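PDB 6IDP: MATE family efflux transporter from Vibrio cholerae, which probably exports drugs and other toxic compounds across the membrane, driven by a proton gradient. Local coordinates for residues G99-R113 / I130-W142. Sequence-based numbering, arbitrary orientation.
Sequences GIGVALIALVLYLLR and IDHYWLWWLASAW. With OLC ((2R)-2,3-dihydroxypropyl (9Z)-octadec-9-enoate), chain R; OLC ((2R)-2,3-dihydroxypropyl (9Z)-octadec-9-enoate), chain C.
I130 opens the contact, its CG2 packing against the aliphatic CD of R113. At D131 the single oxygen OD1 takes R113 NE at 2.6 Å, a salt bridge to which R113 NH2 adds a weak bond; guanidinium and carboxylate planes are turned 64° from each other. R113 NH1 meanwhile holds Y110 O (2.7 Å), tying the arginine back to its own helix end. Backbone O of D131 accepts a bond from Y110 OH, in the ring plane, its very short length doubtful. Tyrosine suits this place, joining a hydroxyl to two flat faces: L135 CD2 makes a CH-pi contact over one, R113 CD lies over the other. W134 brings CB to the ring's edge, and Y110 is a knob among D131, W134, L135 and L138. Small A106 leaves room for L138, whose CD2 lies 4.1 Å from A106 CB. W142, CG anti to its backbone N (chi1 -175°), is long enough to bring NE1 to G99 O at 2.9 Å, nearly straight (175°) and on a lone pair; C18 of monoolein chain R covers one indole face. This antiparallel, lipid-contacting pair, segment axes within 9.9 Å, lies on MatE-family helices 84-111 and 124-156; helix 54-80 packs on L109 and W137, helix 189-213 on Y133 and W136.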
ATOM      1  N   GLY A  99       8.285 -11.645  12.417  1.00 32.55           N
ATOM      2  CA  GLY A  99       7.966 -11.664  13.833  1.00 32.88           C
ATOM      3  C   GLY A  99       9.047 -11.029  14.680  1.00 35.48           C
ATOM      4  O   GLY A  99       8.771 -10.165  15.512  1.00 40.23           O
ATOM      5  N   ILE A 100      10.284 -11.456  14.461  1.00 38.67           N
ATOM      6  CA  ILE A 100      11.415 -10.945  15.221  1.00 43.00           C
ATOM      7  C   ILE A 100      11.754  -9.522  14.808  1.00 41.22           C
ATOM      8  O   ILE A 100      11.977  -8.655  15.655  1.00 44.18           O
ATOM      9  CB  ILE A 100      12.650 -11.835  15.039  1.00 43.15           C
ATOM     10  CG1 ILE A 100      12.334 -13.262  15.486  1.00 41.45           C
ATOM     11  CG2 ILE A 100      13.836 -11.271  15.813  1.00 37.65           C
ATOM     12  CD1 ILE A 100      13.439 -14.244  15.201  1.00 50.09           C
ATOM     13  N   GLY A 101      11.788  -9.290  13.499  1.00 38.52           N
ATOM     14  CA  GLY A 101      12.138  -7.992  12.955  1.00 36.17           C
ATOM     15  C   GLY A 101      11.254  -6.879  13.477  1.00 39.79           C
ATOM     16  O   GLY A 101      11.746  -5.884  14.008  1.00 50.17           O
ATOM     17  N   VAL A 102       9.944  -7.049  13.338  1.00 38.39           N
ATOM     18  CA  VAL A 102       9.006  -6.019  13.764  1.00 40.46           C
ATOM     19  C   VAL A 102       9.050  -5.835  15.282  1.00 37.31           C
ATOM     20  O   VAL A 102       8.956  -4.713  15.776  1.00 37.35           O
ATOM     21  CB  VAL A 102       7.571  -6.345  13.302  1.00 38.01           C
ATOM     22  CG1 VAL A 102       6.586  -5.316  13.841  1.00 42.66           C
ATOM     23  CG2 VAL A 102       7.508  -6.383  11.778  1.00 30.60           C
ATOM     24  N   ALA A 103       9.219  -6.933  16.015  1.00 39.18           N
ATOM     25  CA  ALA A 103       9.351  -6.870  17.471  1.00 38.51           C
ATOM     26  C   ALA A 103      10.560  -6.033  17.877  1.00 39.92           C
ATOM     27  O   ALA A 103      10.470  -5.192  18.774  1.00 42.46           O
ATOM     28  CB  ALA A 103       9.455  -8.268  18.059  1.00 36.74           C
ATOM     29  N   LEU A 104      11.690  -6.270  17.217  1.00 37.44           N
ATOM     30  CA  LEU A 104      12.895  -5.480  17.451  1.00 40.52           C
ATOM     31  C   LEU A 104      12.662  -4.011  17.114  1.00 43.17           C
ATOM     32  O   LEU A 104      13.071  -3.128  17.862  1.00 45.74           O
ATOM     33  CB  LEU A 104      14.070  -6.022  16.634  1.00 44.32           C
ATOM     34  CG  LEU A 104      14.741  -7.297  17.146  1.00 53.82           C
ATOM     35  CD1 LEU A 104      15.905  -7.684  16.245  1.00 56.01           C
ATOM     36  CD2 LEU A 104      15.205  -7.119  18.585  1.00 53.15           C
ATOM     37  N   ILE A 105      12.003  -3.758  15.985  1.00 47.49           N
ATOM     38  CA  ILE A 105      11.691  -2.392  15.579  1.00 49.34           C
ATOM     39  C   ILE A 105      10.809  -1.708  16.619  1.00 48.08           C
ATOM     40  O   ILE A 105      11.093  -0.593  17.042  1.00 48.92           O
ATOM     41  CB  ILE A 105      10.984  -2.346  14.210  1.00 48.76           C
ATOM     42  CG1 ILE A 105      11.919  -2.843  13.105  1.00 54.12           C
ATOM     43  CG2 ILE A 105      10.536  -0.931  13.896  1.00 46.04           C
ATOM     44  CD1 ILE A 105      13.111  -1.944  12.866  1.00 58.84           C
ATOM     45  N   ALA A 106       9.748  -2.390  17.037  1.00 46.95           N
ATOM     46  CA  ALA A 106       8.816  -1.841  18.016  1.00 47.10           C
ATOM     47  C   ALA A 106       9.513  -1.492  19.330  1.00 51.31           C
ATOM     48  O   ALA A 106       9.210  -0.473  19.950  1.00 51.99           O
ATOM     49  CB  ALA A 106       7.678  -2.821  18.266  1.00 42.54           C
ATOM     50  N   LEU A 107      10.451  -2.340  19.741  1.00 52.77           N
ATOM     51  CA  LEU A 107      11.194  -2.139  20.982  1.00 52.88           C
ATOM     52  C   LEU A 107      12.044  -0.870  20.951  1.00 59.01           C
ATOM     53  O   LEU A 107      12.016  -0.076  21.892  1.00 55.75           O
ATOM     54  CB  LEU A 107      12.084  -3.351  21.271  1.00 53.81           C
ATOM     55  CG  LEU A 107      13.105  -3.216  22.405  1.00 54.99           C
ATOM     56  CD1 LEU A 107      12.423  -2.884  23.722  1.00 55.01           C
ATOM     57  CD2 LEU A 107      13.935  -4.484  22.535  1.00 53.52           C
ATOM     58  N   VAL A 108      12.801  -0.680  19.873  1.00 64.16           N
ATOM     59  CA  VAL A 108      13.710   0.458  19.793  1.00 70.38           C
ATOM     60  C   VAL A 108      12.953   1.765  19.558  1.00 69.77           C
ATOM     61  O   VAL A 108      13.442   2.838  19.904  1.00 73.51           O
ATOM     62  CB  VAL A 108      14.769   0.269  18.680  1.00 69.42           C
ATOM     63  CG1 VAL A 108      15.470  -1.071  18.843  1.00 63.03           C
ATOM     64  CG2 VAL A 108      14.140   0.380  17.301  1.00 71.60           C
ATOM     65  N   LEU A 109      11.758   1.670  18.983  1.00 62.11           N
ATOM     66  CA  LEU A 109      10.947   2.856  18.738  1.00 57.60           C
ATOM     67  C   LEU A 109      10.370   3.402  20.040  1.00 58.73           C
ATOM     68  O   LEU A 109      10.348   4.613  20.255  1.00 63.05           O
ATOM     69  CB  LEU A 109       9.822   2.548  17.748  1.00 56.88           C
ATOM     70  CG  LEU A 109      10.254   2.309  16.298  1.00 52.25           C
ATOM     71  CD1 LEU A 109       9.046   2.071  15.408  1.00 42.89           C
ATOM     72  CD2 LEU A 109      11.085   3.474  15.787  1.00 54.85           C
ATOM     73  N   TYR A 110       9.906   2.508  20.910  1.00 53.60           N
ATOM     74  CA  TYR A 110       9.389   2.929  22.204  1.00 56.29           C
ATOM     75  C   TYR A 110      10.524   3.424  23.093  1.00 63.17           C
ATOM     76  O   TYR A 110      10.343   4.341  23.894  1.00 66.41           O
ATOM     77  CB  TYR A 110       8.634   1.791  22.897  1.00 50.21           C
ATOM     78  CG  TYR A 110       7.933   2.240  24.159  1.00 52.95           C
ATOM     79  CD1 TYR A 110       6.660   2.789  24.108  1.00 51.27           C
ATOM     80  CD2 TYR A 110       8.552   2.133  25.397  1.00 60.10           C
ATOM     81  CE1 TYR A 110       6.018   3.211  25.254  1.00 59.49           C
ATOM     82  CE2 TYR A 110       7.919   2.552  26.553  1.00 58.57           C
ATOM     83  CZ  TYR A 110       6.652   3.091  26.475  1.00 62.26           C
ATOM     84  OH  TYR A 110       6.016   3.508  27.620  1.00 66.21           O
ATOM     85  N   LEU A 111      11.694   2.813  22.943  1.00 62.77           N
ATOM     86  CA  LEU A 111      12.873   3.209  23.708  1.00 69.30           C
ATOM     87  C   LEU A 111      13.314   4.629  23.370  1.00 71.90           C
ATOM     88  O   LEU A 111      13.774   5.370  24.237  1.00 82.32           O
ATOM     89  CB  LEU A 111      14.024   2.232  23.455  1.00 70.64           C
ATOM     90  CG  LEU A 111      14.397   1.274  24.590  1.00 72.57           C
ATOM     91  CD1 LEU A 111      13.156   0.736  25.285  1.00 69.72           C
ATOM     92  CD2 LEU A 111      15.267   0.139  24.067  1.00 67.35           C
ATOM     93  N   LEU A 112      13.167   5.005  22.104  1.00 67.27           N
ATOM     94  CA  LEU A 112      13.623   6.307  21.637  1.00 71.09           C
ATOM     95  C   LEU A 112      12.456   7.232  21.310  1.00 69.94           C
ATOM     96  O   LEU A 112      12.565   8.077  20.422  1.00 70.82           O
ATOM     97  CB  LEU A 112      14.515   6.146  20.403  1.00 71.05           C
ATOM     98  CG  LEU A 112      15.652   5.124  20.486  1.00 68.49           C
ATOM     99  CD1 LEU A 112      16.281   4.912  19.115  1.00 68.81           C
ATOM    100  CD2 LEU A 112      16.698   5.556  21.501  1.00 73.44           C
ATOM    101  N   ARG A 113      11.348   7.077  22.027  1.00 67.02           N
ATOM    102  CA  ARG A 113      10.153   7.867  21.746  1.00 68.41           C
ATOM    103  C   ARG A 113      10.386   9.361  21.991  1.00 73.91           C
ATOM    104  O   ARG A 113       9.995  10.187  21.168  1.00 78.44           O
ATOM    105  CB  ARG A 113       8.961   7.363  22.572  1.00 66.39           C
ATOM    106  CG  ARG A 113       9.146   7.395  24.081  1.00 70.41           C
ATOM    107  CD  ARG A 113       8.030   6.644  24.796  1.00 59.86           C
ATOM    108  NE  ARG A 113       8.168   6.749  26.244  1.00 59.34           N
ATOM    109  CZ  ARG A 113       9.029   6.038  26.961  1.00 63.57           C
ATOM    110  NH1 ARG A 113       9.829   5.167  26.361  1.00 63.54           N
ATOM    111  NH2 ARG A 113       9.096   6.198  28.276  1.00 65.71           N
ATOM    112  N   ILE A 130       1.645   9.455  25.043  1.00 66.71           N
ATOM    113  CA  ILE A 130       2.424   8.513  24.237  1.00 68.21           C
ATOM    114  C   ILE A 130       3.058   7.416  25.100  1.00 65.27           C
ATOM    115  O   ILE A 130       3.218   6.277  24.648  1.00 61.55           O
ATOM    116  CB  ILE A 130       3.520   9.253  23.417  1.00 82.15           C
ATOM    117  CG1 ILE A 130       3.101   9.379  21.951  1.00 79.03           C
ATOM    118  CG2 ILE A 130       4.858   8.531  23.479  1.00 78.66           C
ATOM    119  CD1 ILE A 130       1.759  10.026  21.750  1.00 80.15           C
ATOM    120  N   ASP A 131       3.392   7.755  26.344  1.00 69.00           N
ATOM    121  CA  ASP A 131       4.009   6.809  27.273  1.00 69.21           C
ATOM    122  C   ASP A 131       3.205   5.521  27.426  1.00 65.12           C
ATOM    123  O   ASP A 131       3.774   4.441  27.585  1.00 63.02           O
ATOM    124  CB  ASP A 131       4.204   7.455  28.650  1.00 77.53           C
ATOM    125  CG  ASP A 131       5.594   8.033  28.835  1.00 82.82           C
ATOM    126  OD1 ASP A 131       6.528   7.581  28.140  1.00 86.26           O
ATOM    127  OD2 ASP A 131       5.753   8.935  29.684  1.00 87.69           O
ATOM    128  N   HIS A 132       1.882   5.635  27.375  1.00 62.44           N
ATOM    129  CA  HIS A 132       1.033   4.457  27.496  1.00 63.97           C
ATOM    130  C   HIS A 132       0.359   4.084  26.173  1.00 64.00           C
ATOM    131  O   HIS A 132       0.059   2.913  25.936  1.00 63.36           O
ATOM    132  CB  HIS A 132      -0.020   4.666  28.589  1.00 62.87           C
ATOM    133  CG  HIS A 132      -0.885   5.869  28.380  1.00 62.66           C
ATOM    134  ND1 HIS A 132      -2.039   5.832  27.628  1.00 62.69           N
ATOM    135  CD2 HIS A 132      -0.769   7.141  28.830  1.00 66.09           C
ATOM    136  CE1 HIS A 132      -2.596   7.032  27.621  1.00 69.18           C
ATOM    137  NE2 HIS A 132      -1.845   7.843  28.343  1.00 60.77           N
ATOM    138  N   TYR A 133       0.134   5.066  25.304  1.00 63.51           N
ATOM    139  CA  TYR A 133      -0.540   4.791  24.038  1.00 59.45           C
ATOM    140  C   TYR A 133       0.311   3.937  23.101  1.00 50.52           C
ATOM    141  O   TYR A 133      -0.203   3.021  22.463  1.00 53.29           O
ATOM    142  CB  TYR A 133      -0.939   6.091  23.330  1.00 62.24           C
ATOM    143  CG  TYR A 133      -1.589   5.855  21.983  1.00 61.43           C
ATOM    144  CD1 TYR A 133      -2.674   4.996  21.858  1.00 56.53           C
ATOM    145  CD2 TYR A 133      -1.119   6.488  20.839  1.00 61.28           C
ATOM    146  CE1 TYR A 133      -3.271   4.770  20.631  1.00 50.45           C
ATOM    147  CE2 TYR A 133      -1.714   6.269  19.606  1.00 54.36           C
ATOM    148  CZ  TYR A 133      -2.789   5.411  19.511  1.00 51.42           C
ATOM    149  OH  TYR A 133      -3.385   5.188  18.291  1.00 52.75           O
ATOM    150  N   TRP A 134       1.607   4.226  23.025  1.00 48.07           N
ATOM    151  CA  TRP A 134       2.485   3.496  22.112  1.00 46.41           C
ATOM    152  C   TRP A 134       2.698   2.051  22.545  1.00 47.71           C
ATOM    153  O   TRP A 134       3.011   1.198  21.718  1.00 48.83           O
ATOM    154  CB  TRP A 134       3.837   4.202  21.972  1.00 53.08           C
ATOM    155  CG  TRP A 134       3.819   5.325  20.980  1.00 55.38           C
ATOM    156  CD1 TRP A 134       2.720   5.983  20.510  1.00 54.93           C
ATOM    157  CD2 TRP A 134       4.950   5.915  20.323  1.00 56.85           C
ATOM    158  NE1 TRP A 134       3.096   6.950  19.609  1.00 59.69           N
ATOM    159  CE2 TRP A 134       4.460   6.929  19.478  1.00 57.28           C
ATOM    160  CE3 TRP A 134       6.329   5.687  20.372  1.00 56.57           C
ATOM    161  CZ2 TRP A 134       5.297   7.713  18.687  1.00 55.86           C
ATOM    162  CZ3 TRP A 134       7.159   6.468  19.586  1.00 56.43           C
ATOM    163  CH2 TRP A 134       6.641   7.468  18.755  1.00 57.46           C
ATOM    164  N   LEU A 135       2.535   1.778  23.834  1.00 49.75           N
ATOM    165  CA  LEU A 135       2.586   0.405  24.321  1.00 48.45           C
ATOM    166  C   LEU A 135       1.518  -0.429  23.626  1.00 51.60           C
ATOM    167  O   LEU A 135       1.817  -1.450  22.999  1.00 45.27           O
ATOM    168  CB  LEU A 135       2.399   0.356  25.839  1.00 47.56           C
ATOM    169  CG  LEU A 135       3.583   0.880  26.653  1.00 50.61           C
ATOM    170  CD1 LEU A 135       3.268   0.875  28.140  1.00 52.53           C
ATOM    171  CD2 LEU A 135       4.824   0.053  26.359  1.00 51.82           C
ATOM    172  N   TRP A 136       0.273   0.024  23.725  1.00 40.83           N
ATOM    173  CA  TRP A 136      -0.838  -0.654  23.072  1.00 41.64           C
ATOM    174  C   TRP A 136      -0.738  -0.565  21.554  1.00 43.43           C
ATOM    175  O   TRP A 136      -1.015  -1.537  20.849  1.00 43.64           O
ATOM    176  CB  TRP A 136      -2.170  -0.066  23.537  1.00 49.02           C
ATOM    177  CG  TRP A 136      -2.439  -0.252  24.999  1.00 52.96           C
ATOM    178  CD1 TRP A 136      -2.310   0.687  25.981  1.00 52.39           C
ATOM    179  CD2 TRP A 136      -2.888  -1.450  25.644  1.00 48.52           C
ATOM    180  NE1 TRP A 136      -2.650   0.146  27.198  1.00 53.37           N
ATOM    181  CE2 TRP A 136      -3.010  -1.164  27.018  1.00 51.96           C
ATOM    182  CE3 TRP A 136      -3.198  -2.737  25.194  1.00 50.30           C
ATOM    183  CZ2 TRP A 136      -3.427  -2.116  27.944  1.00 54.38           C
ATOM    184  CZ3 TRP A 136      -3.615  -3.680  26.115  1.00 49.69           C
ATOM    185  CH2 TRP A 136      -3.725  -3.366  27.473  1.00 52.43           C
ATOM    186  N   TRP A 137      -0.340   0.599  21.049  1.00 45.11           N
ATOM    187  CA  TRP A 137      -0.349   0.819  19.608  1.00 46.03           C
ATOM    188  C   TRP A 137       0.734   0.028  18.879  1.00 36.92           C
ATOM    189  O   TRP A 137       0.479  -0.529  17.815  1.00 35.36           O
ATOM    190  CB  TRP A 137      -0.208   2.307  19.275  1.00 46.87           C
ATOM    191  CG  TRP A 137      -0.307   2.524  17.806  1.00 52.69           C
ATOM    192  CD1 TRP A 137      -1.446   2.701  17.080  1.00 55.71           C
ATOM    193  CD2 TRP A 137       0.774   2.532  16.868  1.00 56.51           C
ATOM    194  NE1 TRP A 137      -1.141   2.838  15.749  1.00 59.66           N
ATOM    195  CE2 TRP A 137       0.216   2.737  15.592  1.00 56.09           C
ATOM    196  CE3 TRP A 137       2.159   2.395  16.984  1.00 62.13           C
ATOM    197  CZ2 TRP A 137       0.994   2.809  14.441  1.00 57.46           C
ATOM    198  CZ3 TRP A 137       2.930   2.466  15.841  1.00 64.92           C
ATOM    199  CH2 TRP A 137       2.346   2.673  14.587  1.00 60.53           C
ATOM    200  N   LEU A 138       1.941  -0.007  19.434  1.00 39.69           N
ATOM    201  CA  LEU A 138       3.018  -0.790  18.832  1.00 40.39           C
ATOM    202  C   LEU A 138       2.667  -2.274  18.847  1.00 41.93           C
ATOM    203  O   LEU A 138       3.035  -3.019  17.936  1.00 43.58           O
ATOM    204  CB  LEU A 138       4.347  -0.549  19.555  1.00 41.04           C
ATOM    205  CG  LEU A 138       5.078   0.744  19.178  1.00 46.98           C
ATOM    206  CD1 LEU A 138       6.232   1.019  20.129  1.00 40.81           C
ATOM    207  CD2 LEU A 138       5.573   0.664  17.739  1.00 42.01           C
ATOM    208  N   ALA A 139       1.944  -2.693  19.880  1.00 37.94           N
ATOM    209  CA  ALA A 139       1.469  -4.069  19.979  1.00 33.47           C
ATOM    210  C   ALA A 139       0.471  -4.375  18.865  1.00 33.03           C
ATOM    211  O   ALA A 139       0.453  -5.475  18.318  1.00 37.43           O
ATOM    212  CB  ALA A 139       0.838  -4.315  21.338  1.00 32.99           C
ATOM    213  N   SER A 140      -0.361  -3.389  18.540  1.00 38.79           N
ATOM    214  CA  SER A 140      -1.325  -3.516  17.455  1.00 38.95           C
ATOM    215  C   SER A 140      -0.620  -3.503  16.105  1.00 34.54           C
ATOM    216  O   SER A 140      -1.063  -4.151  15.159  1.00 34.19           O
ATOM    217  CB  SER A 140      -2.363  -2.390  17.515  1.00 35.11           C
ATOM    218  OG  SER A 140      -1.774  -1.144  17.191  1.00 35.91           O
ATOM    219  N   ALA A 141       0.476  -2.757  16.021  1.00 33.92           N
ATOM    220  CA  ALA A 141       1.255  -2.695  14.790  1.00 34.49           C
ATOM    221  C   ALA A 141       1.923  -4.039  14.512  1.00 33.35           C
ATOM    222  O   ALA A 141       1.986  -4.484  13.365  1.00 28.65           O
ATOM    223  CB  ALA A 141       2.293  -1.586  14.871  1.00 35.78           C
ATOM    224  N   TRP A 142       2.417  -4.684  15.565  1.00 33.68           N
ATOM    225  CA  TRP A 142       3.066  -5.981  15.423  1.00 31.98           C
ATOM    226  C   TRP A 142       2.059  -7.040  14.999  1.00 31.65           C
ATOM    227  O   TRP A 142       2.321  -7.835  14.098  1.00 33.84           O
ATOM    228  CB  TRP A 142       3.751  -6.398  16.729  1.00 29.45           C
ATOM    229  CG  TRP A 142       4.529  -7.680  16.604  1.00 33.84           C
ATOM    230  CD1 TRP A 142       5.848  -7.810  16.276  1.00 36.58           C
ATOM    231  CD2 TRP A 142       4.031  -9.011  16.797  1.00 32.54           C
ATOM    232  NE1 TRP A 142       6.202  -9.137  16.255  1.00 34.16           N
ATOM    233  CE2 TRP A 142       5.106  -9.895  16.569  1.00 34.25           C
ATOM    234  CE3 TRP A 142       2.782  -9.541  17.137  1.00 32.61           C
ATOM    235  CZ2 TRP A 142       4.969 -11.281  16.676  1.00 32.21           C
ATOM    236  CZ3 TRP A 142       2.649 -10.916  17.241  1.00 37.08           C
ATOM    237  CH2 TRP A 142       3.735 -11.769  17.011  1.00 36.26           C
TER
HETATM  238  C18 OLC R 517       5.419  -8.282  20.266  1.00 40.61           C
HETATM  239  C10 OLC R 517       8.775  -2.769  24.698  1.00 68.38           C
HETATM  240  C9  OLC R 517       9.499  -2.604  25.826  1.00 69.48           C
HETATM  241  C17 OLC R 517       4.790  -6.927  20.507  1.00 44.17           C
HETATM  242  C11 OLC R 517       7.427  -2.100  24.532  1.00 65.35           C
HETATM  243  C8  OLC R 517       8.988  -1.741  26.962  1.00 68.61           C
HETATM  244  C16 OLC R 517       5.876  -5.880  20.625  1.00 50.44           C
HETATM  245  C12 OLC R 517       7.178  -1.814  23.065  1.00 62.24           C
HETATM  246  C7  OLC R 517      10.025  -1.688  28.063  1.00 68.87           C
HETATM  247  C15 OLC R 517       5.326  -4.623  21.268  1.00 49.82           C
HETATM  248  C13 OLC R 517       5.991  -2.617  22.576  1.00 59.82           C
HETATM  249  C6  OLC R 517       9.808  -0.446  28.900  1.00 71.67           C
HETATM  250  C14 OLC R 517       6.477  -3.721  21.661  1.00 51.93           C
HETATM  251  C5  OLC R 517      11.144   0.176  29.244  1.00 71.65           C
HETATM  252  C10 OLC C 502       9.899 -15.932  17.367  1.00 72.11           C
HETATM  253  C9  OLC C 502      10.164 -17.202  17.001  1.00 74.56           C
HETATM  254  C11 OLC C 502      10.146 -15.470  18.785  1.00 69.56           C
HETATM  255  C8  OLC C 502      10.716 -18.194  18.001  1.00 73.16           C
HETATM  256  C24 OLC C 502      13.509 -27.843  13.302  1.00 77.47           C
HETATM  257  C12 OLC C 502       9.283 -14.259  19.067  1.00 67.86           C
HETATM  258  C7  OLC C 502      10.464 -19.597  17.496  1.00 68.81           C
HETATM  259  C13 OLC C 502       9.566 -13.184  18.040  1.00 60.60           C
HETATM  260  C6  OLC C 502      11.774 -20.351  17.435  1.00 72.72           C
HETATM  261  C14 OLC C 502       8.590 -12.043  18.228  1.00 53.23           C
HETATM  262  C5  OLC C 502      12.591 -19.879  16.251  1.00 74.92           C
HETATM  263  C4  OLC C 502      12.055 -20.503  14.980  1.00 74.99           C
HETATM  264  C3  OLC C 502      13.139 -21.310  14.297  1.00 74.94           C
HETATM  265  C2  OLC C 502      13.063 -22.757  14.738  1.00 80.05           C
HETATM  266  C21 OLC C 502      14.176 -25.592  12.520  1.00 79.12           C
HETATM  267  C1  OLC C 502      13.273 -23.669  13.546  1.00 84.28           C
HETATM  268  C22 OLC C 502      14.661 -26.998  12.802  1.00 77.26           C
HETATM  269  O19 OLC C 502      12.973 -23.292  12.431  1.00 87.42           O
HETATM  270  O25 OLC C 502      14.000 -29.008  13.926  1.00 75.29           O
HETATM  271  O23 OLC C 502      15.178 -27.556  11.617  1.00 70.48           O
HETATM  272  O20 OLC C 502      13.813 -24.956  13.723  1.00 84.51           O